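Local coordinates for protein putative ribose operon repressor (Burkholderia thailandensis, PDB 3EGC) that probably acts as a LacI-family transcription repressor whose DNA binding would respond to a small sugar-like effector, at residues 11-16 with 39-44; 89-94 with 253-258; 105-110 with 267-272; 210-215 with 228-233; 220-225 with 237-242. All blocks are in the same frame, centred on the assembly; numbering follows the deposited sequence.

Interaction 1 (11-16 with 39-44); sequences VGLIVS and YSVLLA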
# COMPACT_ATOMS: atom_id res chain seq x y z
N VAL A 11 -7.38 4.73 20.52
CA VAL A 11 -6.02 5.20 20.40
C VAL A 11 -5.95 5.93 19.07
O VAL A 11 -6.65 5.58 18.16
CB VAL A 11 -5.11 3.96 20.46
CG1 VAL A 11 -3.88 4.12 19.63
CG2 VAL A 11 -4.82 3.61 21.87
N GLY A 12 -5.07 6.91 18.96
CA GLY A 12 -4.94 7.71 17.74
C GLY A 12 -3.77 7.18 16.92
O GLY A 12 -2.71 6.98 17.49
N LEU A 13 -3.98 6.87 15.64
CA LEU A 13 -2.89 6.47 14.76
C LEU A 13 -2.71 7.56 13.71
O LEU A 13 -3.65 7.92 13.00
CB LEU A 13 -3.13 5.14 14.08
CG LEU A 13 -2.17 4.75 12.96
CD1 LEU A 13 -0.69 4.63 13.44
CD2 LEU A 13 -2.58 3.45 12.23
N ILE A 14 -1.55 8.15 13.72
CA ILE A 14 -1.28 9.26 12.82
C ILE A 14 -0.12 8.83 11.98
O ILE A 14 0.91 8.51 12.49
CB ILE A 14 -0.95 10.58 13.59
CG1 ILE A 14 -2.19 11.03 14.37
CG2 ILE A 14 -0.43 11.68 12.59
CD1 ILE A 14 -1.99 12.28 15.30
N VAL A 15 -0.31 8.82 10.69
CA VAL A 15 0.65 8.26 9.79
C VAL A 15 1.07 9.31 8.76
O VAL A 15 0.23 10.01 8.21
CB VAL A 15 0.00 7.00 9.16
CG1 VAL A 15 0.40 6.79 7.73
CG2 VAL A 15 0.29 5.78 10.06
N SER A 16 2.36 9.37 8.43
CA SER A 16 2.85 10.34 7.48
C SER A 16 2.45 10.06 6.00
O SER A 16 2.34 11.03 5.17
CB SER A 16 4.34 10.45 7.61
OG SER A 16 4.95 9.16 7.65
N TYR A 39 -9.17 -2.32 21.91
CA TYR A 39 -9.10 -0.91 21.53
C TYR A 39 -9.55 -0.62 20.10
O TYR A 39 -9.29 -1.41 19.22
CB TYR A 39 -7.65 -0.36 21.65
CG TYR A 39 -7.17 -0.22 23.06
CD1 TYR A 39 -6.87 -1.35 23.81
CD2 TYR A 39 -7.06 1.02 23.65
CE1 TYR A 39 -6.45 -1.25 25.13
CE2 TYR A 39 -6.61 1.14 24.98
CZ TYR A 39 -6.31 0.00 25.72
OH TYR A 39 -5.86 0.09 27.01
N SER A 40 -10.11 0.57 19.91
CA SER A 40 -10.43 1.10 18.63
C SER A 40 -9.32 2.05 18.13
O SER A 40 -8.58 2.63 18.92
CB SER A 40 -11.77 1.87 18.72
OG SER A 40 -12.85 0.96 18.85
N VAL A 41 -9.25 2.22 16.80
CA VAL A 41 -8.26 3.05 16.17
C VAL A 41 -8.77 4.15 15.28
O VAL A 41 -9.35 3.90 14.21
CB VAL A 41 -7.27 2.19 15.34
CG1 VAL A 41 -6.18 3.12 14.68
CG2 VAL A 41 -6.62 1.10 16.28
N LEU A 42 -8.52 5.38 15.71
CA LEU A 42 -8.86 6.54 14.89
C LEU A 42 -7.67 6.82 13.93
O LEU A 42 -6.48 6.81 14.35
CB LEU A 42 -9.07 7.75 15.79
CG LEU A 42 -10.40 8.12 16.45
CD1 LEU A 42 -10.25 9.49 17.31
CD2 LEU A 42 -11.56 8.13 15.45
N LEU A 43 -7.97 7.09 12.67
CA LEU A 43 -6.88 7.21 11.71
C LEU A 43 -6.74 8.62 11.17
O LEU A 43 -7.73 9.26 10.88
CB LEU A 43 -7.04 6.23 10.57
CG LEU A 43 -6.17 6.43 9.34
CD1 LEU A 43 -4.71 5.98 9.62
CD2 LEU A 43 -6.80 5.65 8.10
N ALA A 44 -5.51 9.12 11.12
CA ALA A 44 -5.26 10.34 10.41
C ALA A 44 -4.09 10.12 9.45
O ALA A 44 -3.12 9.36 9.74
CB ALA A 44 -5.03 11.46 11.34
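Leu13 and Val41 meet on one face of a parallel strand pair, with Leu13 CB 3.7 Å from Val41 CG1. Val41 CG1 is anti to its backbone N (chi1 -179°), which sets this methyl against Leu13. Further along this face, Leu13 CD2 sits 4.2 Å from Leu43 CD1. At the start of the strand, Val11 CG2 reaches the Tyr39 ring at CD2, 3.9 Å away, and the two side chains cross obliquely. The Tyr39 hydroxyl is held by Glu257.

The two strands and helix 21-36 form a beta-alpha-beta crossover. The helix covers the Leu13 and Val41 face through Ala27 and Ala34. Five backbone bonds zip the strands together, the first between Val11 N and Ser40 O (2.9 Å), the last between Val15 N and Ala44 O (3.0 Å). Leu13 uses both of its backbone polar groups, the N with Leu42 O and the O with Ala44 N.

The reverse face is lighter between the strands. There Ile14 CG1 lies 4.2 Å from Ala44 CB. Strand 40-45 is the outermost on this side of the chain's sheet, and its Val41 and Leu43 make backbone hydrogen bonds to the second subunit.

Interaction 2 (89-94 with 253-258); sequences PIVAVN and IHMIEG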
# COMPACT_ATOMS: atom_id res chain seq x y z
N PRO A 89 0.57 9.30 26.73
CA PRO A 89 1.49 8.33 26.11
C PRO A 89 1.56 8.46 24.60
O PRO A 89 0.52 8.53 23.91
CB PRO A 89 0.93 6.93 26.53
CG PRO A 89 -0.48 7.18 26.91
CD PRO A 89 -0.68 8.67 27.18
N ILE A 90 2.79 8.46 24.10
CA ILE A 90 3.05 8.53 22.68
C ILE A 90 4.11 7.53 22.27
O ILE A 90 5.19 7.54 22.80
CB ILE A 90 3.54 9.94 22.25
CG1 ILE A 90 2.46 11.01 22.59
CG2 ILE A 90 3.96 9.95 20.73
CD1 ILE A 90 2.92 12.38 22.38
N VAL A 91 3.83 6.66 21.31
CA VAL A 91 4.94 5.95 20.74
C VAL A 91 5.09 6.23 19.28
O VAL A 91 4.10 6.25 18.56
CB VAL A 91 5.02 4.47 21.09
CG1 VAL A 91 4.05 4.07 22.27
CG2 VAL A 91 4.86 3.68 19.94
N ALA A 92 6.32 6.55 18.88
CA ALA A 92 6.68 6.81 17.49
C ALA A 92 7.03 5.51 16.78
O ALA A 92 7.61 4.59 17.39
CB ALA A 92 7.90 7.81 17.42
N VAL A 93 6.75 5.46 15.48
CA VAL A 93 7.26 4.32 14.67
C VAL A 93 8.07 4.91 13.55
O VAL A 93 7.79 6.08 13.12
CB VAL A 93 6.12 3.45 14.04
CG1 VAL A 93 5.38 2.74 15.12
CG2 VAL A 93 5.16 4.36 13.20
N ASN A 94 9.04 4.10 13.09
CA ASN A 94 9.80 4.33 11.88
C ASN A 94 10.89 5.39 12.11
O ASN A 94 12.10 5.14 11.83
CB ASN A 94 8.87 4.64 10.70
CG ASN A 94 9.61 5.12 9.44
OD1 ASN A 94 9.29 6.18 8.88
ND2 ASN A 94 10.60 4.38 9.01
N ILE A 253 -0.12 0.28 24.89
CA ILE A 253 -1.10 -0.25 25.78
C ILE A 253 -0.56 -0.39 27.22
O ILE A 253 -1.19 0.06 28.18
CB ILE A 253 -1.65 -1.58 25.25
CG1 ILE A 253 -2.53 -1.30 23.99
CG2 ILE A 253 -2.39 -2.35 26.38
CD1 ILE A 253 -2.86 -2.58 23.15
N HIS A 254 0.60 -1.01 27.37
CA HIS A 254 1.36 -0.96 28.61
C HIS A 254 1.42 0.45 29.24
O HIS A 254 1.09 0.61 30.43
CB HIS A 254 2.76 -1.49 28.39
CG HIS A 254 2.79 -2.96 28.12
ND1 HIS A 254 2.14 -3.87 28.93
CD2 HIS A 254 3.41 -3.68 27.16
CE1 HIS A 254 2.33 -5.09 28.45
NE2 HIS A 254 3.09 -5.00 27.38
N MET A 255 1.82 1.44 28.45
CA MET A 255 1.90 2.82 28.93
C MET A 255 0.53 3.35 29.41
O MET A 255 0.50 4.15 30.33
CB MET A 255 2.48 3.77 27.87
CG MET A 255 3.86 3.46 27.47
SD MET A 255 4.51 4.19 25.96
CE MET A 255 4.55 5.90 26.45
N ILE A 256 -0.55 2.95 28.75
CA ILE A 256 -1.86 3.48 29.05
C ILE A 256 -2.43 2.82 30.30
O ILE A 256 -3.09 3.47 31.09
CB ILE A 256 -2.84 3.20 27.89
CG1 ILE A 256 -2.45 4.03 26.63
CG2 ILE A 256 -4.31 3.40 28.36
CD1 ILE A 256 -3.11 3.57 25.36
N GLU A 257 -2.21 1.51 30.45
CA GLU A 257 -2.83 0.72 31.50
C GLU A 257 -1.88 0.63 32.71
O GLU A 257 -2.17 -0.03 33.69
CB GLU A 257 -3.26 -0.68 30.98
CG GLU A 257 -4.22 -0.66 29.75
CD GLU A 257 -4.64 -2.06 29.24
OE1 GLU A 257 -4.08 -3.12 29.71
OE2 GLU A 257 -5.54 -2.10 28.36
N GLY A 258 -0.75 1.30 32.61
CA GLY A 258 0.25 1.35 33.67
C GLY A 258 0.93 0.04 33.96
O GLY A 258 1.25 -0.28 35.13
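Met255 lies against Pro89 and Val91, and its side chain carries most of this contact. Met255 CB starts the approach, 3.8 Å from Pro89 CB. CG is anti to the carbonyl carbon of Met255, beside its own N. The chain then runs extended to SD (chi2 164°). Met255 SD rests against the Val91 methyl CG1, 3.7 Å away. At SD the chain bends (chi3 67°). The bend brings the methyl Met255 CE back to Pro89 CB, 3.8 Å away, and to within 3.9 Å of Ile90 N. Pro89 CB is therefore touched by both ends of the methionine, at CB and at CE.

Ile256, the next residue of the helix, adds a second touch on the proline. Ile256 CG1 is 3.7 Å from Pro89 CG, and the two side chains cross at about a right angle.

The contact joins the last turn of helix 241-257 to the start of strand 90-93. Val91 also packs on Ala248, Met251 and Leu252 of the same helix. This is helix-on-sheet packing in the alpha/beta lobe that holds the first strands of the chain. Met255 also touches Ala262 in the loop that follows the helix.

No hydrogen bond or salt bridge spans the two segments. The contact rests on van der Waals packing of carbon and sulfur, so it is set by the fit of shapes and imposes no bond directions of its own.

Interaction 3 (105-110 with 267-272); sequences VLSENV and LQTRFV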
# COMPACT_ATOMS: atom_id res chain seq x y z
N VAL A 105 9.46 2.52 18.20
CA VAL A 105 9.65 1.25 17.55
C VAL A 105 10.24 1.51 16.15
O VAL A 105 9.55 1.96 15.24
CB VAL A 105 8.32 0.48 17.35
CG1 VAL A 105 8.61 -0.94 16.72
CG2 VAL A 105 7.57 0.39 18.66
N LEU A 106 11.51 1.15 15.99
CA LEU A 106 12.30 1.43 14.83
C LEU A 106 12.88 0.12 14.21
O LEU A 106 12.90 -0.90 14.83
CB LEU A 106 13.44 2.35 15.27
CG LEU A 106 13.04 3.53 16.17
CD1 LEU A 106 14.33 4.27 16.73
CD2 LEU A 106 12.11 4.52 15.42
N SER A 107 13.38 0.20 12.99
CA SER A 107 14.13 -0.94 12.40
C SER A 107 15.61 -0.84 12.69
O SER A 107 16.10 0.24 13.06
CB SER A 107 13.95 -1.01 10.88
OG SER A 107 12.60 -1.29 10.55
N GLU A 108 16.32 -1.96 12.51
CA GLU A 108 17.79 -1.92 12.55
C GLU A 108 18.43 -1.39 11.24
O GLU A 108 19.08 -2.14 10.46
CB GLU A 108 18.40 -3.26 13.02
CG GLU A 108 18.15 -4.44 12.06
CD GLU A 108 18.41 -5.81 12.70
OE1 GLU A 108 18.81 -5.86 13.89
OE2 GLU A 108 18.21 -6.82 12.00
N ASN A 109 18.26 -0.10 11.00
CA ASN A 109 18.67 0.48 9.71
C ASN A 109 20.16 0.40 9.35
O ASN A 109 20.51 -0.06 8.25
CB ASN A 109 18.21 1.91 9.59
CG ASN A 109 16.68 2.05 9.74
OD1 ASN A 109 15.92 1.48 8.97
ND2 ASN A 109 16.25 2.88 10.68
N VAL A 110 21.04 0.85 10.24
CA VAL A 110 22.49 0.67 10.04
C VAL A 110 22.82 -0.80 9.63
O VAL A 110 23.34 -1.06 8.56
CB VAL A 110 23.31 1.03 11.35
CG1 VAL A 110 24.81 1.12 11.03
CG2 VAL A 110 22.87 2.30 11.97
N LEU A 267 13.89 -3.34 15.84
CA LEU A 267 13.43 -4.63 15.31
C LEU A 267 14.29 -5.23 14.16
O LEU A 267 14.74 -4.54 13.27
CB LEU A 267 12.00 -4.50 14.84
CG LEU A 267 10.89 -4.96 15.77
CD1 LEU A 267 11.23 -4.93 17.30
CD2 LEU A 267 9.49 -4.36 15.43
N GLN A 268 14.50 -6.53 14.20
CA GLN A 268 15.28 -7.22 13.21
C GLN A 268 14.69 -7.13 11.78
O GLN A 268 13.48 -7.34 11.53
CB GLN A 268 15.42 -8.69 13.66
CG GLN A 268 15.59 -9.80 12.56
CD GLN A 268 15.43 -11.25 13.16
OE1 GLN A 268 14.34 -11.78 13.33
NE2 GLN A 268 16.53 -11.84 13.51
N THR A 269 15.57 -6.81 10.86
CA THR A 269 15.30 -6.81 9.47
C THR A 269 16.01 -8.05 8.87
O THR A 269 16.94 -8.63 9.46
CB THR A 269 15.92 -5.56 8.80
OG1 THR A 269 17.34 -5.60 8.88
CG2 THR A 269 15.47 -4.36 9.50
N ARG A 270 15.59 -8.44 7.69
CA ARG A 270 16.24 -9.55 7.10
C ARG A 270 16.57 -9.28 5.64
O ARG A 270 15.81 -8.66 4.90
CB ARG A 270 15.44 -10.84 7.30
CG ARG A 270 14.72 -11.31 6.12
CD ARG A 270 13.86 -12.48 6.46
NE ARG A 270 13.67 -13.33 5.32
CZ ARG A 270 12.61 -13.31 4.53
NH1 ARG A 270 11.62 -12.47 4.77
NH2 ARG A 270 12.54 -14.13 3.51
N PHE A 271 17.74 -9.74 5.25
CA PHE A 271 18.22 -9.54 3.88
C PHE A 271 17.68 -10.65 2.98
O PHE A 271 17.80 -11.84 3.30
CB PHE A 271 19.76 -9.52 3.86
CG PHE A 271 20.33 -9.05 2.57
CD1 PHE A 271 21.30 -9.80 1.92
CD2 PHE A 271 19.90 -7.88 1.98
CE1 PHE A 271 21.83 -9.38 0.70
CE2 PHE A 271 20.44 -7.43 0.81
CZ PHE A 271 21.42 -8.20 0.15
N VAL A 272 17.05 -10.26 1.89
CA VAL A 272 16.45 -11.25 0.98
C VAL A 272 17.09 -11.09 -0.37
O VAL A 272 16.99 -10.03 -1.00
CB VAL A 272 14.92 -11.01 0.86
CG1 VAL A 272 14.25 -12.01 -0.11
CG2 VAL A 272 14.27 -11.02 2.28
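Glu108 sends its carboxylate across to Thr269 although it stands at the N-cap position of helix 109-122. Glu108 OE2 accepts the backbone N-H of Thr269, with Thr269 N 2.9 Å away. The donor comes from above the carboxylate plane, 48° out of it. Glu108 CG lies between its backbone N and carbonyl carbon, the crowded position (chi1 65°). Beyond CG the chain is extended, and Glu108 OE2 comes 3.2 Å from Gln268 CA. Thr269 OG1 makes a weak bond to the same OE2. The other oxygen, OE1, forms a salt bridge with Arg111 in the first turn of the helix. The carboxylate therefore ties the helix start to the neighbouring segment.

Glu108 is also the centre of an inverse gamma turn. Glu108 N bonds to Leu267 O at 3.1 Å. Leu267 N in turn donates to Leu106 O at 2.8 Å. The two bonds bracket a single parallel bridge, Ser107 with Leu267.

Apolar touches accompany the bridge. Val105 CG1 meets Leu267 CD2 at 3.8 Å. Ser107 CB lies 3.9 Å from Thr269 CG2, and that methyl also packs on Glu108 CG. Ile244 of helix 241-257 packs on Val105, Ser107 and Leu267.

Residues 105-110 and 267-272 both pass between the lobes of the chain. They belong to two of the three crossovers that link the lobes in the periplasmic-binding-protein fold of LacI-family effector domains.

Interaction 4 (210-215 with 228-233); sequences LRYGPD and AFLDPP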
# COMPACT_ATOMS: atom_id res chain seq x y z
N LEU A 210 20.29 3.73 -19.23
CA LEU A 210 21.13 2.73 -18.58
C LEU A 210 20.38 1.45 -18.29
O LEU A 210 19.19 1.43 -18.24
CB LEU A 210 21.80 3.28 -17.32
CG LEU A 210 22.69 4.53 -17.48
CD1 LEU A 210 23.23 5.02 -16.14
CD2 LEU A 210 23.84 4.20 -18.41
N ARG A 211 21.09 0.35 -18.13
CA ARG A 211 20.43 -0.93 -17.95
C ARG A 211 20.56 -1.45 -16.53
O ARG A 211 21.68 -1.69 -16.03
CB ARG A 211 20.94 -1.96 -18.95
CG ARG A 211 20.63 -1.60 -20.42
CD ARG A 211 21.63 -2.32 -21.32
NE ARG A 211 23.02 -2.06 -20.94
CZ ARG A 211 24.06 -2.78 -21.37
NH1 ARG A 211 23.84 -3.79 -22.20
NH2 ARG A 211 25.30 -2.53 -20.96
N TYR A 212 19.40 -1.58 -15.89
CA TYR A 212 19.35 -2.23 -14.61
C TYR A 212 20.04 -3.56 -14.85
O TYR A 212 19.71 -4.25 -15.80
CB TYR A 212 17.92 -2.45 -14.13
CG TYR A 212 17.89 -3.42 -12.99
CD1 TYR A 212 17.59 -4.77 -13.18
CD2 TYR A 212 18.22 -3.00 -11.71
CE1 TYR A 212 17.60 -5.67 -12.14
CE2 TYR A 212 18.21 -3.90 -10.64
CZ TYR A 212 17.91 -5.23 -10.86
OH TYR A 212 17.93 -6.09 -9.77
N GLY A 213 20.99 -3.91 -13.99
CA GLY A 213 21.74 -5.12 -14.18
C GLY A 213 23.17 -4.85 -14.63
O GLY A 213 23.99 -4.46 -13.84
N PRO A 214 23.46 -5.05 -15.92
CA PRO A 214 24.80 -4.85 -16.50
C PRO A 214 25.41 -3.45 -16.28
O PRO A 214 26.61 -3.33 -16.06
CB PRO A 214 24.57 -5.09 -18.00
CG PRO A 214 23.20 -5.75 -18.11
CD PRO A 214 22.42 -5.27 -16.95
N ASP A 215 24.59 -2.40 -16.37
CA ASP A 215 25.06 -1.02 -16.10
C ASP A 215 25.04 -0.60 -14.63
O ASP A 215 26.01 -0.02 -14.15
CB ASP A 215 24.26 -0.01 -16.93
CG ASP A 215 24.47 -0.18 -18.44
OD1 ASP A 215 25.58 -0.55 -18.87
OD2 ASP A 215 23.53 0.07 -19.20
N ALA A 228 11.23 -9.00 -7.21
CA ALA A 228 11.66 -10.32 -7.61
C ALA A 228 11.36 -10.64 -9.10
O ALA A 228 11.71 -11.72 -9.56
CB ALA A 228 11.10 -11.40 -6.66
N PHE A 229 10.74 -9.72 -9.85
CA PHE A 229 10.42 -10.06 -11.26
C PHE A 229 11.54 -9.59 -12.13
O PHE A 229 11.61 -9.92 -13.29
CB PHE A 229 9.13 -9.39 -11.78
CG PHE A 229 7.91 -9.64 -10.94
CD1 PHE A 229 7.81 -10.77 -10.17
CD2 PHE A 229 6.88 -8.74 -10.92
CE1 PHE A 229 6.63 -11.00 -9.36
CE2 PHE A 229 5.76 -8.92 -10.13
CZ PHE A 229 5.61 -10.05 -9.35
N LEU A 230 12.43 -8.78 -11.56
CA LEU A 230 13.51 -8.16 -12.32
C LEU A 230 14.63 -9.17 -12.58
O LEU A 230 14.80 -10.15 -11.84
CB LEU A 230 14.07 -6.96 -11.56
CG LEU A 230 13.61 -5.52 -11.85
CD1 LEU A 230 12.36 -5.42 -12.74
CD2 LEU A 230 13.42 -4.75 -10.55
N ASP A 231 15.41 -8.91 -13.61
CA ASP A 231 16.54 -9.77 -13.92
C ASP A 231 17.83 -8.96 -13.87
O ASP A 231 18.09 -8.16 -14.78
CB ASP A 231 16.35 -10.37 -15.32
CG ASP A 231 17.56 -11.19 -15.74
OD1 ASP A 231 18.24 -10.77 -16.73
OD2 ASP A 231 17.87 -12.20 -15.05
N PRO A 232 18.64 -9.17 -12.82
CA PRO A 232 18.40 -10.13 -11.77
C PRO A 232 17.36 -9.62 -10.77
O PRO A 232 16.96 -8.43 -10.84
CB PRO A 232 19.77 -10.23 -11.10
CG PRO A 232 20.34 -8.90 -11.27
CD PRO A 232 19.94 -8.49 -12.62
N PRO A 233 16.88 -10.51 -9.89
CA PRO A 233 16.00 -10.05 -8.80
C PRO A 233 16.68 -9.01 -7.93
O PRO A 233 17.88 -9.12 -7.60
CB PRO A 233 15.72 -11.32 -8.01
CG PRO A 233 15.79 -12.43 -9.08
CD PRO A 233 16.90 -11.98 -10.01
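Two irregular loops come together here, nearest at Gly213 CA and Pro232 CA, 6.5 Å apart, where Gly213 has positive phi (108°) and a cis peptide bond precedes Pro232.

Tyr212 carries the contact. Its CG is anti to the backbone N (chi1 166°), and the ring extends toward residues 230-233. The hydroxyl Tyr212 OH donates to Pro232 O at 2.7 Å. This oxygen lies at the edge of the tyrosine ring, near the ring plane. The hydroxyl stands 48° out of the carbonyl plane of Pro232.

One ring atom, CE1, makes the apolar touches. Tyr212 CE1 is 3.7 Å from Pro232 CD and 3.8 Å from Leu230 CB. The leucine approaches the ring obliquely. Pro232 CD also lies 4.1 Å from Gly213 CA, so the proline ring borders both the tyrosine and the glycine.

The 210-215 loop is braced from within. Arg211 grips Asp215 side-on, with Arg211 NE bonded to Asp215 OD2 at 2.8 Å and Arg211 NH2 to Asp215 OD1 at 2.9 Å. OD2 also takes the backbone N of Arg211, and Asp215 N bonds to Arg211 O. These bonds join the two residues on either side of 212-214.

The contact lies at the surface of the lobe. Loop 210-215 leads from helix 195-208 into strand 217-221. Residues 228-233 belong to the loop between that strand and strand 236-238. Tyr212 also packs on Met202 and Leu205 of helix 195-208 and on Leu234. The ring touches both this helix and the loop that precedes strand 236-238.

Interaction 5 (220-225 with 237-242); sequences SFDNLP and VEQPTR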
# COMPACT_ATOMS: atom_id res chain seq x y z
N SER A 220 17.83 -2.56 -2.12
CA SER A 220 16.81 -1.67 -1.65
C SER A 220 16.32 -2.11 -0.27
O SER A 220 16.39 -3.30 0.04
CB SER A 220 15.64 -1.68 -2.63
OG SER A 220 14.61 -0.78 -2.23
N PHE A 221 15.81 -1.17 0.53
CA PHE A 221 14.94 -1.51 1.65
C PHE A 221 13.49 -1.74 1.17
O PHE A 221 13.08 -1.21 0.15
CB PHE A 221 14.91 -0.41 2.73
CG PHE A 221 16.09 -0.45 3.70
CD1 PHE A 221 15.87 -0.65 5.04
CD2 PHE A 221 17.40 -0.19 3.26
CE1 PHE A 221 16.91 -0.65 5.95
CE2 PHE A 221 18.46 -0.19 4.15
CZ PHE A 221 18.24 -0.41 5.49
N ASP A 222 12.73 -2.52 1.95
CA ASP A 222 11.36 -2.86 1.61
C ASP A 222 11.28 -4.03 0.62
O ASP A 222 11.87 -3.99 -0.48
CB ASP A 222 10.61 -1.65 1.08
CG ASP A 222 10.60 -0.52 2.06
OD1 ASP A 222 10.52 -0.82 3.30
OD2 ASP A 222 10.73 0.63 1.59
N ASN A 223 10.51 -5.03 0.99
CA ASN A 223 10.42 -6.24 0.20
C ASN A 223 9.10 -6.26 -0.56
O ASN A 223 8.08 -6.70 -0.03
CB ASN A 223 10.49 -7.47 1.14
CG ASN A 223 10.49 -8.77 0.40
OD1 ASN A 223 10.53 -8.78 -0.84
ND2 ASN A 223 10.54 -9.88 1.15
N LEU A 224 9.12 -5.76 -1.78
CA LEU A 224 7.96 -5.74 -2.62
C LEU A 224 8.07 -6.86 -3.67
O LEU A 224 9.12 -7.02 -4.27
CB LEU A 224 7.91 -4.36 -3.31
CG LEU A 224 7.45 -3.03 -2.63
CD1 LEU A 224 5.96 -2.85 -2.74
CD2 LEU A 224 7.84 -2.95 -1.13
N PRO A 225 6.99 -7.62 -3.90
CA PRO A 225 6.96 -8.69 -4.91
C PRO A 225 7.54 -8.30 -6.28
O PRO A 225 8.32 -9.04 -6.82
CB PRO A 225 5.45 -9.06 -5.02
CG PRO A 225 4.95 -8.77 -3.49
CD PRO A 225 5.72 -7.47 -3.16
N VAL A 237 16.34 -5.38 1.72
CA VAL A 237 16.26 -5.51 3.15
C VAL A 237 14.80 -5.41 3.58
O VAL A 237 14.17 -4.33 3.52
CB VAL A 237 17.28 -4.61 3.94
CG1 VAL A 237 17.61 -3.38 3.20
CG2 VAL A 237 16.79 -4.34 5.40
N GLU A 238 14.24 -6.55 3.96
CA GLU A 238 12.88 -6.60 4.41
C GLU A 238 12.75 -6.01 5.79
O GLU A 238 13.51 -6.35 6.68
CB GLU A 238 12.35 -8.04 4.39
CG GLU A 238 10.92 -8.19 4.88
CD GLU A 238 10.50 -9.62 4.90
OE1 GLU A 238 10.45 -10.23 6.01
OE2 GLU A 238 10.23 -10.15 3.79
N GLN A 239 11.77 -5.13 5.95
CA GLN A 239 11.45 -4.56 7.25
C GLN A 239 10.29 -5.34 7.84
O GLN A 239 9.40 -5.71 7.07
CB GLN A 239 11.12 -3.08 7.13
CG GLN A 239 12.30 -2.26 6.75
CD GLN A 239 12.04 -0.76 6.96
OE1 GLN A 239 12.22 -0.24 8.07
NE2 GLN A 239 11.57 -0.09 5.90
N PRO A 240 10.28 -5.57 9.18
CA PRO A 240 9.15 -6.23 9.85
C PRO A 240 7.95 -5.26 10.07
O PRO A 240 7.55 -4.96 11.20
CB PRO A 240 9.77 -6.67 11.19
CG PRO A 240 10.75 -5.55 11.50
CD PRO A 240 11.23 -5.01 10.15
N THR A 241 7.37 -4.81 8.99
CA THR A 241 6.35 -3.73 9.06
C THR A 241 5.19 -4.01 9.97
O THR A 241 4.83 -3.17 10.79
CB THR A 241 5.75 -3.42 7.68
OG1 THR A 241 5.27 -4.66 7.06
CG2 THR A 241 6.78 -2.83 6.80
N ARG A 242 4.60 -5.18 9.84
CA ARG A 242 3.52 -5.57 10.73
C ARG A 242 3.89 -5.62 12.21
O ARG A 242 3.15 -5.15 13.05
CB ARG A 242 2.89 -6.91 10.25
CG ARG A 242 1.78 -6.66 9.22
CD ARG A 242 1.54 -7.90 8.29
NE ARG A 242 2.68 -8.13 7.41
CZ ARG A 242 2.65 -8.11 6.07
NH1 ARG A 242 1.50 -7.93 5.42
NH2 ARG A 242 3.78 -8.32 5.39
O HOH W 1 9.43 -4.69 3.96
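Asp222 and Gln239 meet through flat polar groups, with the carboxylate and amide planes 25° apart. Asp222 OD1 takes a bond from Gln239 NE2 at 2.9 Å, on the syn side and somewhat out of the carboxylate plane. Asp222 OD2 is bonded to His195 N, and Gln239 OE1 pairs with Ser107 OG, so both groups are held at their two ends.

The Asn223 amide and the Glu238 carboxylate are nearly coplanar (18°). Asn223 ND2 donates to the anti lone pair of Glu238 OE2 at 2.7 Å. Glu238 OE1 is paired with Arg270.

Phe221 turns one ring face to Val237. Val237 CG1 lies over that face but is modelled too close, so the CH-pi contact itself is doubtful. Val237 CG2 touches the ring less closely, 3.7 Å from Phe221 CE1.

Water 1 links the backbones, accepting from Asn223 N (3.2 Å) and Gln239 N (3.1 Å). Earlier in the strands, Val237 N bonds to Ser220 O, and Asp222 N to Val237 O. These two bonds flank the parallel bridge of Phe221 with Val237.

Two strand ends open here into loops, next to the crossover segments and Phe22 of the other lobe. In relatives with the periplasmic-binding-protein fold, such strand ends border the cleft where the effector binds.

How the interactions relate
Interactions 3 and 5 sit together at the junction of the two lobes, centres about 9 Å apart. Strands 264-272 and 236-238 are neighbours in the sheet, and Ser107 OG lies 2.7 Å from Gln239 OE1. This is consistent with one hinge region beside the probable effector cleft. Interaction 2 connects to interaction 3 through adjacent strands, with Ala92 O 2.9 Å from Val105 N. It shares helix 241-257 with interaction 5. Interactions 1 and 2 also touch, with Val11 CG2 3.9 Å from Ile256 CD1. Interaction 4 is far from interactions 1 and 2 and lies about 19 Å, centre to centre, from interaction 5. Its segments alternate with those of interaction 5 along the chain.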